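Local coordinates for protein probable L,D-transpeptidase 3 (Mycobacterium tuberculosis, PDB 6D4K) that probably acts as an L,D-transpeptidase in cell-wall biogenesis, possibly anchoring proteins to peptidoglycan, and is acylated by the beta-lactam faropenem, at residues L177-S182 with Y206-T211; R213-H218 with H234-L239; S182-S187 with G199-V204; V39-P44 with I253-I258. All coordinates share one frame; numbering follows the deposited sequence.

Interaction 1: residues L177-S182 with Y206-T211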
# COMPACT_ATOMS: atom_id res chain seq x y z
N LEU A 177 1.78 3.21 0.74
CA LEU A 177 2.23 4.35 1.54
C LEU A 177 3.47 5.03 0.96
O LEU A 177 3.64 6.23 1.14
CB LEU A 177 2.55 3.91 2.96
CG LEU A 177 1.40 3.27 3.74
CD1 LEU A 177 1.86 2.80 5.11
CD2 LEU A 177 0.22 4.22 3.87
N SER A 178 4.34 4.27 0.30
CA SER A 178 5.55 4.84 -0.27
C SER A 178 6.14 3.83 -1.26
O SER A 178 5.77 2.65 -1.25
CB SER A 178 6.58 5.18 0.81
OG SER A 178 7.09 4.01 1.44
N LYS A 179 7.05 4.33 -2.09
CA LYS A 179 7.80 3.56 -3.08
C LYS A 179 9.26 3.97 -2.93
O LYS A 179 9.56 5.17 -2.91
CB LYS A 179 7.35 3.89 -4.53
CG LYS A 179 6.11 3.17 -5.04
CD LYS A 179 5.51 3.92 -6.22
CE LYS A 179 6.47 4.11 -7.38
NZ LYS A 179 5.69 4.28 -8.64
N GLU A 180 10.16 2.99 -2.89
CA GLU A 180 11.57 3.29 -2.71
C GLU A 180 12.42 2.25 -3.43
O GLU A 180 12.02 1.11 -3.60
CB GLU A 180 11.94 3.31 -1.23
CG GLU A 180 12.61 4.59 -0.80
CD GLU A 180 13.16 4.53 0.59
OE1 GLU A 180 14.30 5.02 0.79
OE2 GLU A 180 12.47 4.00 1.49
N ARG A 181 13.63 2.66 -3.82
CA ARG A 181 14.62 1.80 -4.45
C ARG A 181 15.76 1.49 -3.49
O ARG A 181 16.11 2.31 -2.64
CB ARG A 181 15.20 2.46 -5.70
CG ARG A 181 14.18 2.80 -6.76
CD ARG A 181 13.68 1.56 -7.46
NE ARG A 181 14.78 0.71 -7.93
CZ ARG A 181 15.35 0.82 -9.12
NH1 ARG A 181 14.95 1.75 -9.97
NH2 ARG A 181 16.35 0.01 -9.46
N SER A 182 16.34 0.30 -3.65
CA SER A 182 17.56 -0.10 -2.96
C SER A 182 17.49 0.20 -1.46
O SER A 182 18.44 0.71 -0.85
CB SER A 182 18.80 0.52 -3.60
OG SER A 182 18.97 0.05 -4.93
N TYR A 206 13.25 -3.03 -5.46
CA TYR A 206 12.00 -2.29 -5.60
C TYR A 206 11.17 -2.58 -4.36
O TYR A 206 11.00 -3.75 -3.99
CB TYR A 206 11.23 -2.72 -6.85
CG TYR A 206 11.97 -2.45 -8.14
CD1 TYR A 206 11.82 -1.25 -8.82
CD2 TYR A 206 12.85 -3.39 -8.66
CE1 TYR A 206 12.51 -0.99 -9.99
CE2 TYR A 206 13.55 -3.15 -9.84
CZ TYR A 206 13.37 -1.95 -10.49
OH TYR A 206 14.07 -1.70 -11.66
N ALA A 207 10.67 -1.53 -3.70
CA ALA A 207 9.99 -1.70 -2.43
C ALA A 207 8.75 -0.81 -2.38
O ALA A 207 8.87 0.42 -2.40
CB ALA A 207 10.92 -1.38 -1.26
N VAL A 208 7.58 -1.44 -2.32
CA VAL A 208 6.29 -0.76 -2.24
C VAL A 208 5.77 -0.98 -0.83
O VAL A 208 5.36 -2.10 -0.48
CB VAL A 208 5.31 -1.31 -3.29
CG1 VAL A 208 3.99 -0.56 -3.24
CG2 VAL A 208 5.92 -1.25 -4.69
N ARG A 209 5.81 0.06 0.01
CA ARG A 209 5.41 -0.09 1.41
C ARG A 209 3.89 -0.01 1.52
O ARG A 209 3.27 0.90 0.97
CB ARG A 209 6.03 1.02 2.25
CG ARG A 209 5.65 0.92 3.72
CD ARG A 209 5.96 2.21 4.47
NE ARG A 209 7.38 2.47 4.54
CZ ARG A 209 8.14 2.18 5.59
NH1 ARG A 209 7.61 1.60 6.66
NH2 ARG A 209 9.44 2.45 5.57
N ILE A 210 3.29 -0.95 2.25
CA ILE A 210 1.84 -0.98 2.41
C ILE A 210 1.38 -0.90 3.85
O ILE A 210 0.17 -0.78 4.09
CB ILE A 210 1.18 -2.18 1.68
CG1 ILE A 210 1.66 -3.51 2.25
CG2 ILE A 210 1.43 -2.10 0.18
CD1 ILE A 210 0.97 -4.72 1.64
N THR A 211 2.27 -0.97 4.84
CA THR A 211 1.89 -0.68 6.21
C THR A 211 2.98 0.13 6.88
O THR A 211 4.15 0.06 6.50
CB THR A 211 1.62 -1.93 7.06
OG1 THR A 211 2.85 -2.59 7.38
CG2 THR A 211 0.65 -2.91 6.37
O HOH W 1 8.69 2.11 0.29
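Arg181 lays its guanidinium flat on the ring of Tyr206: the planes are only 17° apart and CZ sits 4.0 Å from the ring centroid, displaced toward the CE1 edge, which makes an off-centre cation-pi stack. As a non-hydrogen-bonded pair the two leave the same face of the sheet, and with CG anti to the carbonyl carbon in each (chi1 -59° in Arg181) they run side by side; bends at chi2 and chi3 then fold the arginine down until CZ is 3.5 Å from Tyr206 CE1. A salt bridge from NH2 to Asp205 also holds the guanidinium. On the opposite face, in the conformer described here, one of two, Ser178 OG lies 3.3 Å from Arg209 CB, takes a weak bond from Arg209 NE at 3.5 Å, the arginine bending at chi3 to reach it, and has a water at 2.7 Å that donates to Ala207 O. Leu177 pushes CD1 against the backbone of Thr211, 3.4 Å from its C atom. The frame beneath is antiparallel, with Ser178-Arg209 and Glu180-Ala207 as hydrogen-bonded pairs; Glu180 N to Ala207 O measures 2.9 Å. In the catalytic domain's mixed sheet, strand 207-209 runs between strands 172-180 and 216-219, while helix 241-250 covers the face of Lys179, Val208 and Tyr206, with Tyr248 meeting all three.

Interaction 2: residues R213-H218 with H234-L239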
# COMPACT_ATOMS: atom_id res chain seq x y z
N ARG A 213 4.13 -0.38 9.78
CA ARG A 213 5.01 -1.27 10.53
C ARG A 213 6.06 -1.96 9.68
O ARG A 213 6.97 -2.58 10.24
CB ARG A 213 4.19 -2.27 11.35
CG ARG A 213 3.12 -1.60 12.17
CD ARG A 213 1.90 -2.48 12.45
NE ARG A 213 1.10 -2.85 11.28
CZ ARG A 213 0.53 -2.01 10.41
NH1 ARG A 213 0.68 -0.69 10.50
NH2 ARG A 213 -0.21 -2.52 9.43
N GLY A 214 5.98 -1.88 8.35
CA GLY A 214 7.06 -2.36 7.52
C GLY A 214 6.73 -3.51 6.60
O GLY A 214 7.62 -4.30 6.23
N LEU A 215 5.47 -3.64 6.21
CA LEU A 215 5.05 -4.63 5.23
C LEU A 215 5.23 -4.06 3.83
O LEU A 215 4.86 -2.91 3.57
CB LEU A 215 3.58 -4.95 5.46
CG LEU A 215 3.01 -6.13 4.68
CD1 LEU A 215 3.73 -7.35 5.14
CD2 LEU A 215 1.51 -6.27 4.91
N TYR A 216 5.80 -4.86 2.92
CA TYR A 216 6.10 -4.40 1.57
C TYR A 216 5.67 -5.44 0.54
O TYR A 216 5.63 -6.64 0.82
CB TYR A 216 7.60 -4.19 1.36
CG TYR A 216 8.21 -3.04 2.12
CD1 TYR A 216 8.56 -3.17 3.46
CD2 TYR A 216 8.48 -1.84 1.49
CE1 TYR A 216 9.14 -2.11 4.16
CE2 TYR A 216 9.06 -0.79 2.17
CZ TYR A 216 9.38 -0.92 3.50
OH TYR A 216 9.95 0.14 4.17
N VAL A 217 5.36 -4.96 -0.66
CA VAL A 217 5.49 -5.73 -1.89
C VAL A 217 6.87 -5.40 -2.45
O VAL A 217 7.22 -4.23 -2.58
CB VAL A 217 4.40 -5.35 -2.91
CG1 VAL A 217 4.54 -6.19 -4.16
CG2 VAL A 217 3.01 -5.50 -2.32
N HIS A 218 7.66 -6.42 -2.77
CA HIS A 218 9.03 -6.11 -3.15
C HIS A 218 9.64 -7.22 -3.98
O HIS A 218 9.13 -8.34 -4.05
CB HIS A 218 9.88 -5.79 -1.92
CG HIS A 218 10.16 -6.98 -1.06
ND1 HIS A 218 11.27 -7.78 -1.22
CD2 HIS A 218 9.46 -7.51 -0.02
CE1 HIS A 218 11.25 -8.74 -0.32
NE2 HIS A 218 10.17 -8.61 0.42
N HIS A 234 8.70 -13.26 5.53
CA HIS A 234 8.41 -12.94 6.92
C HIS A 234 7.20 -12.03 7.06
O HIS A 234 7.04 -11.35 8.09
CB HIS A 234 9.63 -12.33 7.61
CG HIS A 234 10.63 -13.35 8.07
ND1 HIS A 234 10.91 -14.48 7.34
CD2 HIS A 234 11.38 -13.42 9.19
CE1 HIS A 234 11.81 -15.20 7.99
NE2 HIS A 234 12.11 -14.58 9.11
N GLY A 235 6.33 -12.01 6.06
CA GLY A 235 5.14 -11.18 6.09
C GLY A 235 4.95 -10.46 4.77
O GLY A 235 3.82 -10.27 4.32
N CYS A 236 6.06 -10.07 4.15
CA CYS A 236 6.01 -9.29 2.93
C CYS A 236 5.52 -10.14 1.76
O CYS A 236 5.54 -11.37 1.79
CB CYS A 236 7.39 -8.71 2.61
SG CYS A 236 7.91 -7.42 3.76
N ILE A 237 5.08 -9.45 0.71
CA ILE A 237 4.63 -10.08 -0.53
C ILE A 237 5.82 -10.07 -1.49
O ILE A 237 6.23 -9.02 -1.98
CB ILE A 237 3.43 -9.33 -1.12
CG1 ILE A 237 2.22 -9.44 -0.19
CG2 ILE A 237 3.13 -9.83 -2.54
CD1 ILE A 237 1.19 -8.36 -0.41
N SER A 238 6.37 -11.26 -1.75
CA SER A 238 7.61 -11.39 -2.50
C SER A 238 7.29 -11.62 -3.98
O SER A 238 6.44 -12.45 -4.31
CB SER A 238 8.39 -12.60 -1.98
OG SER A 238 8.85 -12.38 -0.66
N LEU A 239 8.00 -10.91 -4.85
CA LEU A 239 7.86 -11.06 -6.29
C LEU A 239 9.24 -11.23 -6.92
O LEU A 239 10.27 -10.95 -6.29
CB LEU A 239 7.19 -9.83 -6.93
CG LEU A 239 5.79 -9.43 -6.45
CD1 LEU A 239 5.36 -8.13 -7.09
CD2 LEU A 239 4.79 -10.54 -6.74
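Val217 and Ile237 pair in a parallel beta bridge, part of a buried contact that joins neighbouring strands of the L,D-transpeptidase (YkuD) catalytic domain and brings its predicted proton donor/acceptor, His218, beside the predicted nucleophile, Cys236. The strand segments run 9° from parallel. The backbone alternates as a parallel pair should: Ile237 N donates to Tyr216 O at 2.9 Å, His218 N to Ile237 O, and Leu239 N to His218 O. As neighbours on an extended strand, Val217 and His218 point to opposite faces of the sheet. On the apolar side, Val217 splits its branches, CG1 resting 3.6 Å from Leu239 CD1 and CG2 meeting Ile237 CD1; Phe128 and helix 241-250 continue this core. On the catalytic side, the His218 ring turns toward the second strand because CG stands between the backbone N and the carbonyl carbon (chi1 69°). Its edge then meets Cys236 CB in the ring plane, 3.5 Å from NE2. The sulfur lies farther off, SG being 4.9 Å from the centroid of the His218 ring and well away from the ring normal. Cys236 is the residue that faropenem acylates, and Ser233, whose OG bonds to Gly235 N and Cys236 O, braces the chain around it. Leu215 CD1 makes a tight contact with Gly235 O, at 3.0 Å; that oxygen is hydrogen-bonded to Thr169 OG1. The sulfur itself, beside its own backbone N, accepts a weak bond from the other strand: Tyr216 N to Cys236 SG, 3.4 Å with 145° at the hydrogen.

Interaction 3: residues S182-S187 with G199-V204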
# COMPACT_ATOMS: atom_id res chain seq x y z
N SER A 182 16.34 0.30 -3.65
CA SER A 182 17.56 -0.10 -2.96
C SER A 182 17.49 0.20 -1.46
O SER A 182 18.44 0.71 -0.85
CB SER A 182 18.80 0.52 -3.60
OG SER A 182 18.97 0.05 -4.93
N VAL A 183 16.36 -0.13 -0.86
CA VAL A 183 16.17 0.14 0.56
C VAL A 183 16.66 -1.05 1.38
O VAL A 183 16.50 -2.21 0.98
CB VAL A 183 14.72 0.53 0.88
CG1 VAL A 183 13.80 -0.67 0.76
CG2 VAL A 183 14.63 1.15 2.26
N ILE A 184 17.28 -0.76 2.51
CA ILE A 184 17.79 -1.80 3.39
C ILE A 184 16.64 -2.29 4.25
O ILE A 184 15.98 -1.50 4.94
CB ILE A 184 18.95 -1.29 4.25
CG1 ILE A 184 20.14 -0.90 3.38
CG2 ILE A 184 19.35 -2.33 5.29
CD1 ILE A 184 20.67 -2.03 2.53
N MET A 185 16.38 -3.59 4.20
CA MET A 185 15.37 -4.22 5.05
C MET A 185 16.07 -5.11 6.06
O MET A 185 16.94 -5.91 5.71
CB MET A 185 14.33 -4.98 4.23
CG MET A 185 13.25 -4.08 3.66
SD MET A 185 11.92 -4.99 2.87
CE MET A 185 11.87 -6.49 3.84
N ASP A 186 15.68 -4.94 7.32
CA ASP A 186 16.36 -5.51 8.47
C ASP A 186 15.39 -6.43 9.19
O ASP A 186 14.18 -6.18 9.23
CB ASP A 186 16.76 -4.35 9.39
CG ASP A 186 17.87 -4.72 10.32
OD1 ASP A 186 17.61 -5.51 11.25
OD2 ASP A 186 19.00 -4.21 10.14
N SER A 187 15.92 -7.51 9.77
CA SER A 187 15.05 -8.48 10.43
C SER A 187 14.44 -7.94 11.72
O SER A 187 13.52 -8.58 12.26
CB SER A 187 15.81 -9.77 10.72
OG SER A 187 16.88 -9.55 11.62
N GLY A 199 18.01 -14.07 11.88
CA GLY A 199 17.87 -12.73 11.38
C GLY A 199 18.39 -12.58 9.97
O GLY A 199 18.94 -13.50 9.36
N TYR A 200 18.22 -11.37 9.44
CA TYR A 200 18.62 -11.08 8.07
C TYR A 200 18.81 -9.58 7.90
O TYR A 200 18.30 -8.78 8.69
CB TYR A 200 17.60 -11.61 7.05
CG TYR A 200 16.19 -11.11 7.26
CD1 TYR A 200 15.79 -9.87 6.77
CD2 TYR A 200 15.24 -11.87 7.94
CE1 TYR A 200 14.50 -9.40 6.95
CE2 TYR A 200 13.95 -11.41 8.12
CZ TYR A 200 13.59 -10.18 7.63
OH TYR A 200 12.30 -9.72 7.81
N ARG A 201 19.57 -9.22 6.87
CA ARG A 201 19.71 -7.83 6.44
C ARG A 201 19.83 -7.85 4.93
O ARG A 201 20.83 -8.33 4.39
CB ARG A 201 20.93 -7.17 7.08
CG ARG A 201 21.18 -5.76 6.58
CD ARG A 201 22.42 -5.18 7.23
NE ARG A 201 22.91 -4.01 6.50
CZ ARG A 201 22.65 -2.75 6.84
NH1 ARG A 201 21.91 -2.49 7.91
NH2 ARG A 201 23.14 -1.76 6.11
N LEU A 202 18.81 -7.33 4.25
CA LEU A 202 18.69 -7.41 2.81
C LEU A 202 18.69 -6.01 2.21
O LEU A 202 18.25 -5.05 2.84
CB LEU A 202 17.36 -8.08 2.43
CG LEU A 202 17.06 -9.41 3.10
CD1 LEU A 202 15.56 -9.68 3.10
CD2 LEU A 202 17.81 -10.54 2.41
N SER A 203 19.20 -5.92 0.99
CA SER A 203 19.00 -4.74 0.16
C SER A 203 17.94 -5.10 -0.87
O SER A 203 18.12 -6.05 -1.64
CB SER A 203 20.29 -4.33 -0.53
OG SER A 203 20.08 -3.14 -1.28
N VAL A 204 16.84 -4.36 -0.87
CA VAL A 204 15.66 -4.68 -1.65
C VAL A 204 15.56 -3.68 -2.79
O VAL A 204 15.51 -2.47 -2.56
CB VAL A 204 14.39 -4.67 -0.78
CG1 VAL A 204 13.16 -4.84 -1.63
CG2 VAL A 204 14.48 -5.76 0.28
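Met185 reaches across the hairpin-like pair of strands to Val204. CB lies 4.0 Å from Val204 CG2; CG, anti to the carbonyl carbon of Met185, keeps to the same methyl; SD comes closest to it, at 3.7 Å from Val204 CG2. After the bend at chi3 (33°), CE turns toward Cys236 SG of the predicted catalytic centre. The opposite face is more exposed. There Arg201, extended from CG to NE, spreads its guanidinium over Ile184, whose CG2 sits 3.6 Å from that plane beneath its centre, while Asp186 OD2 stays 4.0 Å from Arg201 NH1, beyond a salt bridge. At the far end Ser187 CB stands over the middle of the Tyr200 ring, 3.5 Å from the centroid and 11° off the normal, a CH-pi contact; Ser187 OG is bonded to Ile192 O. The backbone pairing is antiparallel, and Leu202 N to Met185 O is nearly straight at 175°. The pairing begins with a G1 beta bulge, in which Ser182 and Val183 together stand across from Val204. This two-stranded sheet projects from the main catalytic sheet: strand 183-186 follows the corner after strand 172-180, strand 201-204 leads into strand 207-209, and the Met185-Val204 face lies against strand 216-219, touching Tyr216, His218 and Ser219.

Interaction 4: residues V39-P44 with I253-I258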
# COMPACT_ATOMS: atom_id res chain seq x y z
N VAL A 39 -2.88 11.06 -7.26
CA VAL A 39 -2.81 9.99 -6.27
C VAL A 39 -3.51 8.72 -6.77
O VAL A 39 -4.36 8.76 -7.66
CB VAL A 39 -3.38 10.42 -4.90
CG1 VAL A 39 -2.64 11.67 -4.38
CG2 VAL A 39 -4.92 10.64 -4.98
N GLY A 40 -3.16 7.59 -6.15
CA GLY A 40 -3.85 6.33 -6.38
C GLY A 40 -5.26 6.34 -5.80
O GLY A 40 -5.66 7.20 -5.01
N VAL A 41 -6.03 5.33 -6.19
CA VAL A 41 -7.49 5.39 -6.06
C VAL A 41 -8.01 5.04 -4.68
O VAL A 41 -9.22 5.08 -4.46
CB VAL A 41 -8.25 4.60 -7.15
CG1 VAL A 41 -7.95 5.16 -8.52
CG2 VAL A 41 -7.92 3.12 -7.08
N ALA A 42 -7.14 4.72 -3.72
CA ALA A 42 -7.57 4.56 -2.34
C ALA A 42 -6.88 5.54 -1.40
O ALA A 42 -6.82 5.30 -0.19
CB ALA A 42 -7.40 3.12 -1.85
N HIS A 43 -6.37 6.65 -1.92
CA HIS A 43 -5.58 7.55 -1.08
C HIS A 43 -6.45 8.12 0.04
O HIS A 43 -7.53 8.65 -0.23
CB HIS A 43 -4.96 8.68 -1.89
CG HIS A 43 -3.80 9.36 -1.20
ND1 HIS A 43 -3.95 10.10 -0.05
CD2 HIS A 43 -2.48 9.41 -1.51
CE1 HIS A 43 -2.77 10.56 0.33
NE2 HIS A 43 -1.87 10.17 -0.54
N PRO A 44 -6.02 8.04 1.30
CA PRO A 44 -6.80 8.64 2.38
C PRO A 44 -6.71 10.16 2.37
O PRO A 44 -5.85 10.77 1.73
CB PRO A 44 -6.15 8.05 3.64
CG PRO A 44 -4.72 7.79 3.23
CD PRO A 44 -4.84 7.31 1.79
N ILE A 253 1.34 6.01 -4.99
CA ILE A 253 1.01 6.12 -3.57
C ILE A 253 -0.48 6.38 -3.44
O ILE A 253 -1.04 7.27 -4.10
CB ILE A 253 1.87 7.18 -2.86
CG1 ILE A 253 3.29 6.66 -2.62
CG2 ILE A 253 1.24 7.58 -1.52
CD1 ILE A 253 4.09 6.25 -3.85
N GLY A 254 -1.15 5.59 -2.61
CA GLY A 254 -2.58 5.66 -2.47
C GLY A 254 -3.33 4.56 -3.17
O GLY A 254 -4.50 4.36 -2.88
N ASP A 255 -2.69 3.81 -4.06
CA ASP A 255 -3.39 2.71 -4.72
C ASP A 255 -3.60 1.55 -3.74
O ASP A 255 -2.85 1.39 -2.78
CB ASP A 255 -2.61 2.23 -5.94
CG ASP A 255 -2.95 3.02 -7.19
OD1 ASP A 255 -4.15 3.27 -7.44
OD2 ASP A 255 -2.00 3.40 -7.92
N PRO A 256 -4.65 0.76 -3.94
CA PRO A 256 -5.00 -0.29 -2.98
C PRO A 256 -4.28 -1.60 -3.23
O PRO A 256 -4.00 -2.00 -4.37
CB PRO A 256 -6.51 -0.47 -3.20
CG PRO A 256 -6.71 -0.13 -4.66
CD PRO A 256 -5.70 0.96 -4.95
N VAL A 257 -3.98 -2.27 -2.13
CA VAL A 257 -3.44 -3.62 -2.14
C VAL A 257 -4.30 -4.45 -1.21
O VAL A 257 -4.49 -4.09 -0.04
CB VAL A 257 -1.97 -3.67 -1.69
CG1 VAL A 257 -1.47 -5.12 -1.57
CG2 VAL A 257 -1.11 -2.89 -2.68
N ILE A 258 -4.85 -5.55 -1.72
CA ILE A 258 -5.72 -6.42 -0.96
C ILE A 258 -4.99 -7.73 -0.71
O ILE A 258 -4.39 -8.30 -1.64
CB ILE A 258 -7.06 -6.64 -1.69
CG1 ILE A 258 -7.82 -5.32 -1.78
CG2 ILE A 258 -7.89 -7.70 -0.98
CD1 ILE A 258 -8.03 -4.81 -3.19
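Gly40, Val41 and Ala42 offer successive backbone N-H groups to the 253-258 segment, and three hydrogen bonds result. Gly40 N meets Ile253 O at 3.0 Å with a nearly straight 168° at the hydrogen. Val41 N bonds to Asp255 OD1 at 3.1 Å, arriving from above the carboxylate plane. Ala42 N reaches Gly254 O at 2.8 Å, though along a more bent path. The bond from Asp252 N to Asp255 OD2 helps to set the rotation of the carboxylate, whose OD1 also takes a weak bond from Val117 N. The donors are presented by a type I beta turn from Gly40 to His43, which belongs to the bacterial Ig-like domain and docks on the chain entering strand 256-260 of the catalytic domain; a calcium ion bound by Val38 and Asp252 lies beside this junction. Apolar contacts flank the polar core: Val41 CG2 lies 3.8 Å from Pro256 CD, and Ala42 CB is 3.9 Å from Pro256 CB. Among the flat groups, the His43 imidazole runs alongside Ile253, His43 CD2 4.1 Å from Ile253 CG2, and the carbonyl oxygen of Ile253 sits at the ring edge. Within its own loop, His43 ND1 donates to a lone pair of Pro44 O at 2.7 Å, in the ring plane.

From the N terminus, the Ig-like region at 39-44 comes first, and interaction 4 closes the longest loop by joining it to 253-258 near the C terminus; the other three lie inside that loop. Interaction 1 begins at 177-182 and ends at 206-211, enclosing interaction 3, which starts at the shared Ser182. Interaction 2 follows in series, and no two loops cross. Strand 207-209 passes the sheet from interaction 1 to interaction 2 through Val208 N to Val217 O, 2.8 Å, while strand 172-180 connects interaction 1 to strand 256-260 of interaction 4. Interaction 3 leans over interaction 2 beside the predicted catalytic residues, about 25 Å between centres from interaction 4 at the domain junction.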